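Local coordinates for protein SnoaL-like polyketide cyclase (Agrobacterium tumefaciens str. C58, PDB 3EHC) that is of unknown function but, as a SnoaL-like member of the NTF2 clan, may act as a polyketide cyclase, at residues V32-R37 with R112-V117; T70-R75 with V102-E107; L76-T81 with V96-H101; M87-N92 with L118-I123. One frame throughout, in Å; residues are numbered along the deposited sequence. Where two conformers were deposited one is given.

All four contacts lie in one SnoaL-like chain, and three of them belong to its five-stranded mixed sheet. Contact 1 pairs the edge strand 32-34 with strand 110-118; contacts 2 and 3 are successive halves of one antiparallel pairing, strand 71-80 with strand 96-107, their centres about 18 Å apart. Strand 96-107 neighbours 110-118, so contacts 1 and 2 (centres about 10 Å apart) touch through R112 and D105. Along the chain, contact 3 falls within the span of contact 2, and both within that of contact 1; contact 4 crosses all three. Contacts 1-3 thus build one continuous sheet, and contact 4, about 10 Å from contact 3 between centres, braces the following helix 120-127 against segment 87-92.

Contact 1: V32-R37 with R112-V117; sequences VEHNGR and RRVWSV. With SO4 (sulfate ion), chain H.
Strand 32-34 runs parallel to strand 112-117, their short axes 4.6 Å apart and 8° from alignment, with E33 N bonded to R112 O, V114 N to E33 O, and N35 N to V114 O. Beyond the strand, N35 continues the ladder with its side-chain amide: S116 N donates almost straight (170°) to a lone pair of OD1 in the carbonyl plane, at 2.8 Å, while N35 ND2 returns a longer bond to S116 O. At the other end, R112 NH1 meets the anti lone pair of E33 OE1 at 3.3 Å in a salt bridge, OE1 lying near the guanidinium plane. The NE/NH2 side of that guanidinium holds a sulfate, probably from the crystallisation liquor, with NE 3.1 Å from its O1 and NH2 bonded to O4. A water joins E33 OE1 to R113 NH2. On the opposite face, H34 has CG anti to the backbone N (chi1 -170°), and its CD2 comes 3.5 Å from V114 CG1, the ring and the valine meeting obliquely. Helix 40-54 packs against this face through Y44 and M47; strand 96-107 flanks 112-117, its E100 bonding S116 OG, and W115 packs on I64 of the second subunit.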
loop_
_atom_site.group_PDB
_atom_site.type_symbol
_atom_site.label_atom_id
_atom_site.label_comp_id
_atom_site.label_asym_id
_atom_site.label_seq_id
_atom_site.Cartn_x
_atom_site.Cartn_y
_atom_site.Cartn_z
ATOM N N VAL B 32 19.965 -4.774 -0.584
ATOM C CA VAL B 32 18.580 -4.371 -0.562
ATOM C C VAL B 32 18.182 -3.575 -1.834
ATOM O O VAL B 32 18.963 -2.764 -2.375
ATOM C CB VAL B 32 18.242 -3.586 0.722
ATOM C CG1 VAL B 32 19.018 -2.278 0.777
ATOM C CG2 VAL B 32 16.718 -3.347 0.817
ATOM N N GLU B 33 16.968 -3.863 -2.304
ATOM C CA GLU B 33 16.304 -3.154 -3.391
ATOM C C GLU B 33 15.058 -2.473 -2.854
ATOM O O GLU B 33 14.307 -3.093 -2.111
ATOM C CB GLU B 33 15.814 -4.158 -4.411
ATOM C CG GLU B 33 16.620 -4.291 -5.621
ATOM C CD GLU B 33 16.144 -5.456 -6.454
ATOM O OE1 GLU B 33 16.437 -6.619 -6.064
ATOM O OE2 GLU B 33 15.471 -5.192 -7.484
ATOM N N HIS B 34 14.841 -1.206 -3.230
ATOM C CA HIS B 34 13.657 -0.458 -2.832
ATOM C C HIS B 34 12.982 0.075 -4.079
ATOM O O HIS B 34 13.609 0.797 -4.842
ATOM C CB HIS B 34 14.002 0.712 -1.921
ATOM C CG HIS B 34 12.799 1.357 -1.289
ATOM N ND1 HIS B 34 12.021 2.287 -1.943
ATOM C CD2 HIS B 34 12.243 1.207 -0.061
ATOM C CE1 HIS B 34 11.045 2.686 -1.150
ATOM N NE2 HIS B 34 11.147 2.038 -0.002
ATOM N N ASN B 35 11.701 -0.262 -4.263
ATOM C CA ASN B 35 10.936 0.084 -5.473
ATOM C C ASN B 35 11.717 -0.134 -6.741
ATOM O O ASN B 35 11.782 0.737 -7.621
ATOM C CB ASN B 35 10.399 1.510 -5.412
ATOM C CG ASN B 35 9.257 1.633 -4.450
ATOM O OD1 ASN B 35 8.786 0.639 -3.925
ATOM N ND2 ASN B 35 8.821 2.841 -4.197
ATOM N N GLY B 36 12.333 -1.306 -6.812
ATOM C CA GLY B 36 13.131 -1.715 -7.958
ATOM C C GLY B 36 14.504 -1.074 -8.145
ATOM O O GLY B 36 15.166 -1.355 -9.125
ATOM N N ARG B 37 14.910 -0.178 -7.251
ATOM C CA ARG B 37 16.228 0.450 -7.339
ATOM C C ARG B 37 17.227 -0.411 -6.555
ATOM O O ARG B 37 17.127 -0.538 -5.322
ATOM C CB ARG B 37 16.188 1.893 -6.835
ATOM C CG ARG B 37 15.359 2.832 -7.709
ATOM C CD ARG B 37 14.968 4.080 -6.917
ATOM N NE ARG B 37 14.095 3.759 -5.778
ATOM C CZ ARG B 37 13.932 4.519 -4.685
ATOM N NH1 ARG B 37 14.580 5.675 -4.532
ATOM N NH2 ARG B 37 13.109 4.115 -3.719
ATOM N N ARG B 112 15.224 -7.398 2.247
ATOM C CA ARG B 112 15.949 -7.651 0.996
ATOM C C ARG B 112 15.315 -6.934 -0.197
ATOM O O ARG B 112 16.007 -6.434 -1.090
ATOM C CB ARG B 112 16.025 -9.168 0.759
ATOM C CG ARG B 112 16.771 -9.652 -0.478
ATOM C CD ARG B 112 18.106 -8.998 -0.692
ATOM N NE ARG B 112 18.725 -9.475 -1.928
ATOM C CZ ARG B 112 18.525 -8.942 -3.137
ATOM N NH1 ARG B 112 17.701 -7.913 -3.322
ATOM N NH2 ARG B 112 19.147 -9.455 -4.191
ATOM N N ARG B 113 13.987 -6.898 -0.228
ATOM C CA ARG B 113 13.257 -6.171 -1.252
ATOM C C ARG B 113 12.075 -5.431 -0.612
ATOM O O ARG B 113 11.413 -5.949 0.288
ATOM C CB ARG B 113 12.741 -7.132 -2.310
ATOM C CG ARG B 113 13.805 -7.922 -2.997
ATOM C CD ARG B 113 13.218 -8.943 -3.933
ATOM N NE ARG B 113 14.281 -9.676 -4.609
ATOM C CZ ARG B 113 14.971 -10.682 -4.072
ATOM N NH1 ARG B 113 14.721 -11.114 -2.832
ATOM N NH2 ARG B 113 15.921 -11.269 -4.785
ATOM N N VAL B 114 11.836 -4.204 -1.081
ATOM C CA VAL B 114 10.770 -3.376 -0.571
ATOM C C VAL B 114 9.943 -2.859 -1.744
ATOM O O VAL B 114 10.480 -2.478 -2.781
ATOM C CB VAL B 114 11.333 -2.205 0.258
ATOM C CG1 VAL B 114 10.225 -1.490 0.988
ATOM C CG2 VAL B 114 12.383 -2.728 1.252
ATOM N N TRP B 115 8.628 -2.873 -1.575
ATOM C CA TRP B 115 7.718 -2.210 -2.509
ATOM C C TRP B 115 6.823 -1.300 -1.699
ATOM O O TRP B 115 6.038 -1.779 -0.893
ATOM C CB TRP B 115 6.885 -3.247 -3.300
ATOM C CG TRP B 115 7.696 -4.141 -4.205
ATOM C CD1 TRP B 115 8.038 -3.886 -5.502
ATOM C CD2 TRP B 115 8.242 -5.433 -3.889
ATOM N NE1 TRP B 115 8.758 -4.937 -6.011
ATOM C CE2 TRP B 115 8.897 -5.902 -5.046
ATOM C CE3 TRP B 115 8.248 -6.244 -2.732
ATOM C CZ2 TRP B 115 9.563 -7.159 -5.091
ATOM C CZ3 TRP B 115 8.908 -7.503 -2.776
ATOM C CH2 TRP B 115 9.548 -7.942 -3.955
ATOM N N SER B 116 6.940 0.007 -1.929
ATOM C CA SER B 116 6.239 0.997 -1.133
ATOM C C SER B 116 5.387 1.920 -2.007
ATOM O O SER B 116 5.795 2.308 -3.098
ATOM C CB SER B 116 7.255 1.802 -0.328
ATOM O OG SER B 116 6.693 3.033 0.063
ATOM N N VAL B 117 4.191 2.241 -1.521
ATOM C CA VAL B 117 3.312 3.250 -2.125
ATOM C C VAL B 117 2.870 4.212 -1.016
ATOM O O VAL B 117 2.375 3.775 0.020
ATOM C CB VAL B 117 2.083 2.585 -2.869
ATOM C CG1 VAL B 117 1.217 3.614 -3.439
ATOM C CG2 VAL B 117 2.545 1.642 -3.979
HETATM S S SO4 H . 21.529 -11.820 -2.995
HETATM O O1 SO4 H . 21.390 -11.021 -1.776
HETATM O O2 SO4 H . 22.309 -13.030 -2.740
HETATM O O3 SO4 H . 22.176 -11.009 -4.036
HETATM O O4 SO4 H . 20.213 -12.275 -3.426
HETATM O O HOH W 1 16.561 -9.215 -6.998
HETATM O O HOH W 2 7.331 5.051 -2.019
HETATM O O HOH W 3 12.265 -3.863 -4.951
#

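Contact 2: T70-R75 with V102-E107; sequences TRLAAR and VFYDFE
Five backbone hydrogen bonds join T70, L72 and A74 to V102, Y104 and F106, the shortest being Y104 N to L72 O at 2.8 Å, with a straight N-H approach in F106 N to T70 O (166°). L72 with Y104 and A74 with V102 are the hydrogen-bonded pairs; R71 with D105 and A73 with F103 are the non-hydrogen-bonded ones, in strands 159° apart in direction. Charge enters at R71 and D105, whose guanidinium and carboxylate planes are stacked within 3° of parallel. D105 OD1 sits over the centre of the guanidinium, 4.3 Å from R71 NE, so no N-H points at it and the attraction is one of charges alone. Packing follows on both faces. L72 runs alongside Y104, with L72 CD2 3.7 Å from Y104 CD1. L72 CB also approaches F106 CE1, and within the second strand V102 CG2 lies over the rim of one Y104 face. On the other face, A73 CB touches F103 CE2 at 3.7 Å, beside F103's edge-to-face meeting with H101 of the second subunit. The chemistry is thus divided by face: L72, A74, Y104 and F106 pack against helix 5-17, a largely apolar layer with the Y104 hydroxyl bonded to Y9, while small A73 and aromatic F103 serve the subunit interface.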
loop_
_atom_site.group_PDB
_atom_site.type_symbol
_atom_site.label_atom_id
_atom_site.label_comp_id
_atom_site.label_asym_id
_atom_site.label_seq_id
_atom_site.Cartn_x
_atom_site.Cartn_y
_atom_site.Cartn_z
ATOM N N THR B 70 8.267 -15.315 5.362
ATOM C CA THR B 70 9.252 -14.579 4.562
ATOM C C THR B 70 8.869 -13.150 4.254
ATOM O O THR B 70 9.723 -12.380 3.826
ATOM C CB THR B 70 9.599 -15.328 3.232
ATOM O OG1 THR B 70 8.449 -15.392 2.378
ATOM C CG2 THR B 70 10.135 -16.755 3.533
ATOM N N ARG B 71 7.610 -12.779 4.468
ATOM C CA ARG B 71 7.148 -11.472 4.015
ATOM C C ARG B 71 6.368 -10.722 5.083
ATOM O O ARG B 71 5.723 -11.326 5.934
ATOM C CB ARG B 71 6.295 -11.641 2.766
ATOM C CG ARG B 71 7.009 -12.263 1.572
ATOM C CD ARG B 71 6.065 -12.344 0.368
ATOM N NE ARG B 71 6.635 -11.709 -0.828
ATOM C CZ ARG B 71 7.155 -12.359 -1.875
ATOM N NH1 ARG B 71 7.185 -13.695 -1.909
ATOM N NH2 ARG B 71 7.665 -11.664 -2.897
ATOM N N LEU B 72 6.441 -9.396 5.023
ATOM C CA LEU B 72 5.655 -8.531 5.924
ATOM C C LEU B 72 5.065 -7.374 5.118
ATOM O O LEU B 72 5.746 -6.799 4.257
ATOM C CB LEU B 72 6.494 -8.028 7.125
ATOM C CG LEU B 72 5.843 -7.091 8.157
ATOM C CD1 LEU B 72 6.402 -7.309 9.533
ATOM C CD2 LEU B 72 6.002 -5.592 7.733
ATOM N N ALA B 73 3.785 -7.090 5.364
ATOM C CA ALA B 73 3.113 -5.921 4.807
ATOM C C ALA B 73 2.733 -5.005 5.977
ATOM O O ALA B 73 2.151 -5.475 6.979
ATOM C CB ALA B 73 1.889 -6.352 4.043
ATOM N N ALA B 74 3.063 -3.714 5.853
ATOM C CA ALA B 74 2.760 -2.708 6.890
ATOM C C ALA B 74 1.919 -1.558 6.330
ATOM O O ALA B 74 2.187 -1.071 5.236
ATOM C CB ALA B 74 4.066 -2.162 7.505
ATOM N N ARG B 75 0.879 -1.161 7.068
ATOM C CA ARG B 75 0.264 0.149 6.909
ATOM C C ARG B 75 0.855 1.042 7.996
ATOM O O ARG B 75 0.604 0.831 9.166
ATOM C CB ARG B 75 -1.250 0.085 7.030
ATOM C CG ARG B 75 -1.932 1.431 6.993
ATOM C CD ARG B 75 -3.444 1.174 7.123
ATOM N NE ARG B 75 -4.204 2.359 7.465
ATOM C CZ ARG B 75 -4.567 3.276 6.573
ATOM N NH1 ARG B 75 -4.269 3.152 5.274
ATOM N NH2 ARG B 75 -5.268 4.292 6.974
ATOM N N VAL B 102 3.413 -0.762 2.460
ATOM C CA VAL B 102 4.710 -1.265 2.049
ATOM C C VAL B 102 4.814 -2.777 2.290
ATOM O O VAL B 102 4.366 -3.293 3.301
ATOM C CB VAL B 102 5.858 -0.423 2.730
ATOM C CG1 VAL B 102 5.629 -0.351 4.203
ATOM C CG2 VAL B 102 7.305 -0.924 2.337
ATOM N N PHE B 103 5.359 -3.462 1.292
ATOM C CA PHE B 103 5.685 -4.897 1.338
ATOM C C PHE B 103 7.202 -5.103 1.468
ATOM O O PHE B 103 7.987 -4.421 0.803
ATOM C CB PHE B 103 5.189 -5.617 0.060
ATOM C CG PHE B 103 3.715 -5.751 -0.011
ATOM C CD1 PHE B 103 2.936 -4.700 -0.490
ATOM C CD2 PHE B 103 3.069 -6.898 0.449
ATOM C CE1 PHE B 103 1.561 -4.795 -0.503
ATOM C CE2 PHE B 103 1.656 -6.980 0.409
ATOM C CZ PHE B 103 0.937 -5.943 -0.055
ATOM N N TYR B 104 7.588 -6.034 2.333
ATOM C CA TYR B 104 8.987 -6.414 2.526
ATOM C C TYR B 104 9.179 -7.902 2.279
ATOM O O TYR B 104 8.397 -8.728 2.759
ATOM C CB TYR B 104 9.466 -6.109 3.943
ATOM C CG TYR B 104 9.292 -4.668 4.393
ATOM C CD1 TYR B 104 8.097 -4.247 4.959
ATOM C CD2 TYR B 104 10.327 -3.735 4.258
ATOM C CE1 TYR B 104 7.923 -2.950 5.397
ATOM C CE2 TYR B 104 10.160 -2.403 4.681
ATOM C CZ TYR B 104 8.945 -2.023 5.262
ATOM O OH TYR B 104 8.737 -0.730 5.704
ATOM N N ASP B 105 10.212 -8.228 1.506
ATOM C CA ASP B 105 10.652 -9.594 1.342
ATOM C C ASP B 105 11.902 -9.684 2.218
ATOM O O ASP B 105 12.837 -8.907 2.046
ATOM C CB ASP B 105 10.893 -9.883 -0.148
ATOM C CG ASP B 105 11.121 -11.367 -0.467
ATOM O OD1 ASP B 105 10.728 -12.305 0.306
ATOM O OD2 ASP B 105 11.735 -11.587 -1.545
ATOM N N PHE B 106 11.871 -10.593 3.196
ATOM C CA PHE B 106 12.984 -10.830 4.117
ATOM C C PHE B 106 13.817 -12.013 3.638
ATOM O O PHE B 106 13.279 -12.978 3.090
ATOM C CB PHE B 106 12.475 -11.113 5.534
ATOM C CG PHE B 106 12.171 -9.887 6.322
ATOM C CD1 PHE B 106 10.950 -9.226 6.153
ATOM C CD2 PHE B 106 13.104 -9.376 7.217
ATOM C CE1 PHE B 106 10.659 -8.078 6.864
ATOM C CE2 PHE B 106 12.831 -8.238 7.934
ATOM C CZ PHE B 106 11.588 -7.582 7.756
ATOM N N GLU B 107 15.127 -11.909 3.837
ATOM C CA GLU B 107 16.066 -13.021 3.630
ATOM C C GLU B 107 17.043 -13.060 4.792
ATOM O O GLU B 107 17.775 -12.099 5.038
ATOM C CB GLU B 107 16.838 -12.882 2.318
ATOM C CG GLU B 107 16.074 -13.422 1.107
ATOM C CD GLU B 107 16.880 -13.357 -0.184
ATOM O OE1 GLU B 107 18.116 -13.128 -0.118
ATOM O OE2 GLU B 107 16.263 -13.529 -1.261
#

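Contact 3: L76-T81 with V96-H101; sequences LFFDCT and VQFCEH
F78 and F98 form the tight centre of this antiparallel ladder, on the face they share with L76, C80, V96 and E100. The two rings are nearly parallel, 23° between planes, but slid apart with centroids 5.3 Å from each other, so they barely overlap; what lies over the F98 face is F78 CB, 3.9 Å from its centroid. F98 has CG between its backbone N and carbonyl carbon (chi1 58°), and its CE1 also receives C80 SG obliquely at 3.7 Å; the ring packs as well on I123 of helix 120-127. E100 OE1 reaches the edge of the F78 ring, 3.6 Å from CE2, while its OE2 is hydrogen-bonded to S116 OG. The other face is more solvent-accessible around F77, D79 and Q97. There Q97 NE2 donates nearly straight (177°) to D79 OD1 at 2.7 Å, arriving from above the carboxylate plane, with amide and carboxylate almost perpendicular; OD1 also forms a salt bridge with R95. Exposed F77 lies alongside Q97, its CE1 3.8 Å from Q97 CB, and presents its ring edge to C99 SG. Six backbone bonds, from L76 with E100 to C80 with V96, make this an antiparallel pairing within the curved mixed sheet of the NTF2-like fold.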
loop_
_atom_site.group_PDB
_atom_site.type_symbol
_atom_site.label_atom_id
_atom_site.label_comp_id
_atom_site.label_asym_id
_atom_site.label_seq_id
_atom_site.Cartn_x
_atom_site.Cartn_y
_atom_site.Cartn_z
ATOM N N LEU B 76 1.642 2.025 7.567
ATOM C CA LEU B 76 2.287 3.003 8.415
ATOM C C LEU B 76 1.518 4.303 8.267
ATOM O O LEU B 76 1.175 4.693 7.144
ATOM C CB LEU B 76 3.712 3.253 7.917
ATOM C CG LEU B 76 4.623 2.032 7.807
ATOM C CD1 LEU B 76 5.906 2.306 7.005
ATOM C CD2 LEU B 76 4.900 1.637 9.211
ATOM N N PHE B 77 1.299 4.970 9.397
ATOM C CA PHE B 77 0.615 6.227 9.479
ATOM C C PHE B 77 1.617 7.320 9.904
ATOM O O PHE B 77 2.393 7.140 10.857
ATOM C CB PHE B 77 -0.548 6.115 10.475
ATOM C CG PHE B 77 -1.164 7.442 10.805
ATOM C CD1 PHE B 77 -1.819 8.166 9.816
ATOM C CD2 PHE B 77 -1.040 7.995 12.087
ATOM C CE1 PHE B 77 -2.366 9.395 10.078
ATOM C CE2 PHE B 77 -1.601 9.252 12.371
ATOM C CZ PHE B 77 -2.257 9.953 11.360
ATOM N N PHE B 78 1.623 8.416 9.140
ATOM C CA PHE B 78 2.489 9.568 9.396
ATOM C C PHE B 78 1.674 10.799 9.679
ATOM O O PHE B 78 0.653 11.044 9.040
ATOM C CB PHE B 78 3.392 9.846 8.199
ATOM C CG PHE B 78 4.357 8.749 7.913
ATOM C CD1 PHE B 78 5.573 8.690 8.578
ATOM C CD2 PHE B 78 4.052 7.762 6.946
ATOM C CE1 PHE B 78 6.474 7.658 8.308
ATOM C CE2 PHE B 78 4.933 6.755 6.646
ATOM C CZ PHE B 78 6.145 6.688 7.317
ATOM N N ASP B 79 2.143 11.550 10.666
ATOM C CA ASP B 79 1.601 12.829 11.056
ATOM C C ASP B 79 2.827 13.719 11.319
ATOM O O ASP B 79 3.457 13.632 12.356
ATOM C CB ASP B 79 0.738 12.621 12.310
ATOM C CG ASP B 79 -0.041 13.858 12.734
ATOM O OD1 ASP B 79 0.093 14.926 12.111
ATOM O OD2 ASP B 79 -0.821 13.739 13.708
ATOM N N CYS B 80 3.196 14.516 10.328
ATOM C CA CYS B 80 4.511 15.127 10.290
ATOM C C CYS B 80 4.506 16.447 9.504
ATOM O O CYS B 80 3.456 16.863 8.999
ATOM C CB CYS B 80 5.499 14.114 9.724
ATOM S SG CYS B 80 5.098 13.592 8.092
ATOM N N THR B 81 5.678 17.089 9.419
ATOM C CA THR B 81 5.796 18.464 8.961
ATOM C C THR B 81 6.984 18.583 7.984
ATOM O O THR B 81 8.087 18.953 8.365
ATOM C CB THR B 81 5.906 19.425 10.213
ATOM O OG1 THR B 81 5.034 18.993 11.280
ATOM C CG2 THR B 81 5.568 20.852 9.880
ATOM N N VAL B 96 0.875 17.445 7.981
ATOM C CA VAL B 96 0.020 16.651 7.108
ATOM C C VAL B 96 0.022 15.221 7.604
ATOM O O VAL B 96 0.963 14.784 8.238
ATOM C CB VAL B 96 0.466 16.726 5.603
ATOM C CG1 VAL B 96 0.168 18.148 4.961
ATOM C CG2 VAL B 96 1.932 16.333 5.448
ATOM N N GLN B 97 -1.079 14.515 7.362
ATOM C CA GLN B 97 -1.219 13.119 7.721
ATOM C C GLN B 97 -1.397 12.290 6.443
ATOM O O GLN B 97 -2.185 12.632 5.566
ATOM C CB GLN B 97 -2.405 12.864 8.649
ATOM C CG GLN B 97 -2.314 13.517 10.008
ATOM C CD GLN B 97 -2.706 14.961 9.924
ATOM O OE1 GLN B 97 -3.633 15.289 9.208
ATOM N NE2 GLN B 97 -1.984 15.838 10.624
ATOM N N PHE B 98 -0.642 11.222 6.333
ATOM C CA PHE B 98 -0.766 10.329 5.199
ATOM C C PHE B 98 -0.234 8.966 5.570
ATOM O O PHE B 98 0.569 8.828 6.483
ATOM C CB PHE B 98 0.031 10.865 4.007
ATOM C CG PHE B 98 1.489 11.069 4.295
ATOM C CD1 PHE B 98 1.936 12.248 4.851
ATOM C CD2 PHE B 98 2.412 10.093 3.996
ATOM C CE1 PHE B 98 3.259 12.435 5.135
ATOM C CE2 PHE B 98 3.739 10.288 4.266
ATOM C CZ PHE B 98 4.167 11.462 4.838
ATOM N N CYS B 99 -0.675 7.951 4.843
ATOM C CA CYS B 99 -0.199 6.600 5.091
ATOM C C CYS B 99 0.721 6.125 3.983
ATOM O O CYS B 99 0.733 6.671 2.880
ATOM C CB CYS B 99 -1.367 5.639 5.241
ATOM S SG CYS B 99 -2.287 5.877 6.728
ATOM N N GLU B 100 1.500 5.106 4.321
ATOM C CA GLU B 100 2.342 4.381 3.382
ATOM C C GLU B 100 1.989 2.893 3.535
ATOM O O GLU B 100 1.887 2.389 4.659
ATOM C CB GLU B 100 3.811 4.581 3.714
ATOM C CG GLU B 100 4.778 3.959 2.698
ATOM C CD GLU B 100 6.234 3.939 3.189
ATOM O OE1 GLU B 100 6.552 4.612 4.191
ATOM O OE2 GLU B 100 7.069 3.247 2.560
ATOM N N HIS B 101 1.779 2.219 2.404
ATOM C CA HIS B 101 1.565 0.773 2.366
ATOM C C HIS B 101 2.764 0.113 1.714
ATOM O O HIS B 101 3.088 0.360 0.559
ATOM C CB HIS B 101 0.329 0.425 1.582
ATOM C CG HIS B 101 -0.941 0.807 2.276
ATOM N ND1 HIS B 101 -2.179 0.408 1.832
ATOM C CD2 HIS B 101 -1.158 1.556 3.380
ATOM C CE1 HIS B 101 -3.108 0.879 2.642
ATOM N NE2 HIS B 101 -2.512 1.577 3.591
#

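Contact 4: M87-N92 with L118-I123; sequences MDLPVN and LDKVAI
M87 and L89 face the start of helix 120-127 without any strand pairing: the closest CA atoms, of M87 and K120, are 7.1 Å apart. D119 is the N-cap of that helix, its OD1 accepting a weak capping bond from A122 N, and segment 87-92 packs beside this helix start. M87 is a selenomethionine. Its side chain runs antiparallel to that of K120; its CE lies 3.7 Å from L118 CB and its SE 4.0 Å from I123 CD1, where it crosses the isoleucine at about a right angle. L89 packs tightly on the same isoleucine, its CD1 only 3.5 Å from I123 CG2, and V91 CG2 approaches that methyl too. This apolar cluster abuts F98 of strand 96-107, while V121 of the second subunit packs on M87. K120 is fully extended, with CG anti to the backbone N (chi1 179°), and carries its ammonium beyond the apolar patch. NZ forms a salt bridge with E124 of the second subunit and holds two waters, one leading to D88 OD2. Within the contact NZ donates to M87 O at 2.8 Å, approaching 30° out of the carbonyl plane.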
loop_
_atom_site.group_PDB
_atom_site.type_symbol
_atom_site.label_atom_id
_atom_site.label_comp_id
_atom_site.label_asym_id
_atom_site.label_seq_id
_atom_site.Cartn_x
_atom_site.Cartn_y
_atom_site.Cartn_z
HETATM N N MSE B 87 6.957 14.909 -2.334
HETATM C CA MSE B 87 6.217 14.274 -3.427
HETATM C C MSE B 87 5.788 15.297 -4.465
HETATM O O MSE B 87 4.674 15.243 -4.972
HETATM C CB MSE B 87 5.031 13.502 -2.896
HETATM C CG MSE B 87 5.407 12.470 -1.828
HETATM SE SE MSE B 87 3.886 11.277 -1.461
HETATM C CE MSE B 87 4.186 10.058 -2.999
ATOM N N ASP B 88 6.708 16.224 -4.755
ATOM C CA ASP B 88 6.481 17.372 -5.651
ATOM C C ASP B 88 5.327 18.338 -5.268
ATOM O O ASP B 88 4.784 19.067 -6.115
ATOM C CB ASP B 88 6.441 16.864 -7.093
ATOM C CG ASP B 88 7.697 16.103 -7.443
ATOM O OD1 ASP B 88 8.776 16.728 -7.365
ATOM O OD2 ASP B 88 7.630 14.891 -7.746
ATOM N N LEU B 89 4.974 18.334 -3.991
ATOM C CA LEU B 89 3.925 19.165 -3.453
ATOM C C LEU B 89 4.567 20.236 -2.565
ATOM O O LEU B 89 5.439 19.909 -1.767
ATOM C CB LEU B 89 2.977 18.315 -2.611
ATOM C CG LEU B 89 2.193 17.276 -3.398
ATOM C CD1 LEU B 89 1.339 16.390 -2.449
ATOM C CD2 LEU B 89 1.369 18.017 -4.484
ATOM N N PRO B 90 4.153 21.521 -2.702
ATOM C CA PRO B 90 4.729 22.552 -1.833
ATOM C C PRO B 90 4.167 22.563 -0.400
ATOM O O PRO B 90 3.491 23.500 -0.002
ATOM C CB PRO B 90 4.475 23.853 -2.612
ATOM C CG PRO B 90 3.279 23.582 -3.410
ATOM C CD PRO B 90 3.200 22.096 -3.662
ATOM N N VAL B 91 4.432 21.499 0.363
ATOM C CA VAL B 91 3.902 21.360 1.705
ATOM C C VAL B 91 4.391 22.509 2.599
ATOM O O VAL B 91 3.618 23.104 3.338
ATOM C CB VAL B 91 4.259 20.010 2.341
ATOM C CG1 VAL B 91 3.730 19.926 3.783
ATOM C CG2 VAL B 91 3.671 18.892 1.491
ATOM N N ASN B 92 5.680 22.818 2.508
ATOM C CA ASN B 92 6.216 24.052 3.027
ATOM C C ASN B 92 5.899 24.295 4.510
ATOM O O ASN B 92 5.406 25.370 4.889
ATOM C CB ASN B 92 5.680 25.256 2.223
ATOM C CG ASN B 92 6.351 25.415 0.901
ATOM O OD1 ASN B 92 7.410 24.855 0.665
ATOM N ND2 ASN B 92 5.741 26.178 0.023
ATOM N N LEU B 118 3.069 5.516 -1.240
ATOM C CA LEU B 118 2.596 6.588 -0.337
ATOM C C LEU B 118 1.283 7.209 -0.845
ATOM O O LEU B 118 1.037 7.251 -2.050
ATOM C CB LEU B 118 3.665 7.685 -0.213
ATOM C CG LEU B 118 4.930 7.315 0.570
ATOM C CD1 LEU B 118 6.155 8.120 0.081
ATOM C CD2 LEU B 118 4.720 7.537 2.044
ATOM N N ASP B 119 0.430 7.658 0.083
ATOM C CA ASP B 119 -0.855 8.243 -0.261
ATOM C C ASP B 119 -0.693 9.747 -0.561
ATOM O O ASP B 119 -0.964 10.606 0.292
ATOM C CB ASP B 119 -1.883 7.977 0.850
ATOM C CG ASP B 119 -3.322 8.313 0.435
ATOM O OD1 ASP B 119 -3.569 8.662 -0.734
ATOM O OD2 ASP B 119 -4.206 8.238 1.298
ATOM N N LYS B 120 -0.281 10.030 -1.798
ATOM C CA LYS B 120 -0.119 11.367 -2.302
ATOM C C LYS B 120 -1.448 12.092 -2.357
ATOM O O LYS B 120 -1.494 13.291 -2.075
ATOM C CB LYS B 120 0.583 11.349 -3.672
ATOM C CG LYS B 120 0.785 12.716 -4.293
ATOM C CD LYS B 120 1.831 12.764 -5.372
ATOM C CE LYS B 120 1.975 14.182 -5.905
ATOM N NZ LYS B 120 2.988 14.303 -6.975
ATOM N N VAL B 121 -2.525 11.375 -2.692
ATOM C CA VAL B 121 -3.847 11.990 -2.796
ATOM C C VAL B 121 -4.269 12.633 -1.457
ATOM O O VAL B 121 -4.863 13.680 -1.483
ATOM C CB VAL B 121 -4.912 10.996 -3.377
ATOM C CG1 VAL B 121 -6.255 11.645 -3.501
ATOM C CG2 VAL B 121 -4.467 10.483 -4.782
ATOM N N ALA B 122 -3.964 11.986 -0.326
ATOM C CA ALA B 122 -4.276 12.482 1.030
ATOM C C ALA B 122 -3.600 13.824 1.270
ATOM O O ALA B 122 -4.206 14.751 1.802
ATOM C CB ALA B 122 -3.845 11.432 2.114
ATOM N N ILE B 123 -2.347 13.933 0.830
ATOM C CA ILE B 123 -1.597 15.178 0.976
ATOM C C ILE B 123 -2.183 16.289 0.079
ATOM O O ILE B 123 -2.332 17.421 0.513
ATOM C CB ILE B 123 -0.069 15.011 0.686
ATOM C CG1 ILE B 123 0.539 13.882 1.522
ATOM C CG2 ILE B 123 0.725 16.387 0.975
ATOM C CD1 ILE B 123 2.067 13.604 1.166
HETATM O O HOH W 4 2.731 16.982 -7.827
HETATM O O HOH W 5 5.800 13.086 -7.081
#